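Local coordinates for protein putative archaeal ammonia monooxygenase subunit B (Candidatus Nitrosocaldus yellowstonii, PDB 4O65) that forms the soluble, copper-binding cupredoxin domain of a putative ammonia monooxygenase B subunit, probably part of the membrane enzyme that begins ammonia oxidation, at residues T104-G108 / G109-Y113. Numbering follows the deposited sequence.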
ATOM      1  N   THR A 104       5.432 -14.008  10.232  1.00 25.46           N
ATOM      2  CA  THR A 104       6.471 -14.128  11.245  1.00 25.88           C
ATOM      3  C   THR A 104       7.749 -13.433  10.829  1.00 26.60           C
ATOM      4  O   THR A 104       8.209 -13.583   9.680  1.00 26.54           O
ATOM      5  CB  THR A 104       6.821 -15.612  11.516  1.00 29.55           C
ATOM      6  OG1 THR A 104       5.631 -16.247  11.981  1.00 34.47           O
ATOM      7  CG2 THR A 104       7.916 -15.749  12.587  1.00 29.41           C
ATOM      8  N   ILE A 105       8.349 -12.728  11.785  1.00 23.02           N
ATOM      9  CA  ILE A 105       9.669 -12.202  11.572  1.00 23.11           C
ATOM     10  C   ILE A 105      10.627 -12.979  12.456  1.00 23.59           C
ATOM     11  O   ILE A 105      10.523 -12.920  13.680  1.00 23.09           O
ATOM     12  CB  ILE A 105       9.761 -10.692  11.905  1.00 22.24           C
ATOM     13  CG1 ILE A 105       8.758  -9.934  11.036  1.00 22.22           C
ATOM     14  CG2 ILE A 105      11.186 -10.201  11.617  1.00 22.02           C
ATOM     15  CD1 ILE A 105       8.656  -8.465  11.383  1.00 22.09           C
ATOM     16  N   PRO A 106      11.522 -13.774  11.840  1.00 26.16           N
ATOM     17  CA  PRO A 106      12.332 -14.643  12.697  1.00 25.95           C
ATOM     18  C   PRO A 106      13.258 -13.827  13.566  1.00 25.16           C
ATOM     19  O   PRO A 106      13.785 -12.813  13.140  1.00 24.68           O
ATOM     20  CB  PRO A 106      13.193 -15.476  11.711  1.00 28.59           C
ATOM     21  CG  PRO A 106      12.690 -15.159  10.346  1.00 27.79           C
ATOM     22  CD  PRO A 106      11.749 -13.986  10.395  1.00 25.68           C
ATOM     23  N   GLY A 107      13.491 -14.315  14.764  1.00 25.84           N
ATOM     24  CA  GLY A 107      14.449 -13.702  15.676  1.00 25.80           C
ATOM     25  C   GLY A 107      15.822 -13.448  15.076  1.00 27.18           C
ATOM     26  O   GLY A 107      16.482 -14.369  14.601  1.00 26.79           O
ATOM     27  N   GLY A 108      16.244 -12.182  15.055  1.00 24.96           N
ATOM     28  CA  GLY A 108      17.531 -11.803  14.514  1.00 27.53           C
ATOM     29  C   GLY A 108      17.637 -11.938  12.996  1.00 26.70           C
ATOM     30  O   GLY A 108      18.734 -11.799  12.449  1.00 28.23           O
ATOM     31  N   GLY A 109      16.515 -12.216  12.334  1.00 25.16           N
ATOM     32  CA  GLY A 109      16.498 -12.509  10.891  1.00 25.80           C
ATOM     33  C   GLY A 109      15.923 -11.332  10.108  1.00 25.78           C
ATOM     34  O   GLY A 109      15.822 -10.208  10.628  1.00 23.27           O
ATOM     35  N   GLU A 110      15.638 -11.584   8.833  1.00 26.92           N
ATOM     36  CA  GLU A 110      15.346 -10.512   7.850  1.00 28.44           C
ATOM     37  C   GLU A 110      14.151 -11.015   7.062  1.00 27.40           C
ATOM     38  O   GLU A 110      14.122 -12.203   6.678  1.00 26.26           O
ATOM     39  CB  GLU A 110      16.527 -10.358   6.848  1.00 36.94           C
ATOM     40  CG  GLU A 110      17.516  -9.174   6.971  1.00 47.48           C
ATOM     41  CD  GLU A 110      18.889  -9.510   7.591  1.00 53.45           C
ATOM     42  OE1 GLU A 110      18.917 -10.239   8.605  1.00 62.82           O
ATOM     43  OE2 GLU A 110      19.964  -9.041   7.103  1.00 58.92           O
ATOM     44  N   VAL A 111      13.208 -10.114   6.743  1.00 23.33           N
ATOM     45  CA  VAL A 111      12.058 -10.481   5.911  1.00 25.33           C
ATOM     46  C   VAL A 111      12.002  -9.386   4.801  1.00 24.11           C
ATOM     47  O   VAL A 111      11.691  -8.211   5.106  1.00 23.46           O
ATOM     48  CB  VAL A 111      10.741 -10.507   6.746  1.00 26.64           C
ATOM     49  CG1 VAL A 111       9.514 -10.729   5.851  1.00 28.88           C
ATOM     50  CG2 VAL A 111      10.806 -11.665   7.758  1.00 27.10           C
ATOM     51  N   PRO A 112      12.271  -9.762   3.527  1.00 23.10           N
ATOM     52  CA  PRO A 112      12.026  -8.765   2.452  1.00 22.85           C
ATOM     53  C   PRO A 112      10.550  -8.534   2.318  1.00 21.20           C
ATOM     54  O   PRO A 112       9.735  -9.470   2.552  1.00 22.05           O
ATOM     55  CB  PRO A 112      12.595  -9.433   1.156  1.00 24.94           C
ATOM     56  CG  PRO A 112      12.855 -10.856   1.531  1.00 29.37           C
ATOM     57  CD  PRO A 112      12.954 -10.986   3.043  1.00 26.46           C
ATOM     58  N   TYR A 113      10.156  -7.295   1.993  1.00 18.82           N
ATOM     59  CA  TYR A 113       8.701  -7.033   1.805  1.00 18.38           C
ATOM     60  C   TYR A 113       8.467  -6.271   0.511  1.00 18.13           C
ATOM     61  O   TYR A 113       9.374  -5.568   0.003  1.00 18.43           O
ATOM     62  CB  TYR A 113       8.119  -6.258   3.028  1.00 17.63           C
ATOM     63  CG  TYR A 113       8.523  -4.799   3.092  1.00 18.03           C
ATOM     64  CD1 TYR A 113       7.737  -3.808   2.482  1.00 17.80           C
ATOM     65  CD2 TYR A 113       9.626  -4.395   3.877  1.00 17.29           C
ATOM     66  CE1 TYR A 113       8.130  -2.447   2.525  1.00 18.60           C
ATOM     67  CE2 TYR A 113       9.992  -3.069   3.965  1.00 18.45           C
ATOM     68  CZ  TYR A 113       9.231  -2.102   3.319  1.00 17.40           C
ATOM     69  OH  TYR A 113       9.632  -0.808   3.426  1.00 17.73           O
TER
HETATM   70  O   HOH W   1      19.735  -9.547  10.810  1.00 28.97           O
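Pro-106 and Gly-109 close a type II beta turn: the amide N of Gly-109 donates to O of Pro-106 at 2.9 Å, with an N-H...O angle of 153° and the donor 45° out of the carbonyl plane. Gly-108 takes the third position, where its phi of 70° supplies the positive value of a type II turn. CA of Ile-105 and CA of Val-111 lie 6.4 Å apart, and no backbone hydrogen bond joins the strand residues of the two segments. Each pairs instead with a different partner, Ile-105 with Leu-74 and Val-111 with Leu-66, so the turn carries the chain from one sheet of the cupredoxin sandwich to the other. Val-111, whose CB points toward segment 104-108, sets CG2 against CD of Pro-106 (3.6 Å), the two side chains meeting at a slant. That methyl lies beside the backbone N and anti to the carbonyl carbon; it is also 4.1 Å from CG2 of Ile-105, a looser contact in which the two side chains cross at about a right angle. On the exposed side one water donates to both O of Gly-108 (3.0 Å) and OE1 of Glu-110, the latter at an unusually short 2.5 Å whose exact length is doubtful, while OE2 of Glu-110 forms a salt bridge with Arg-65.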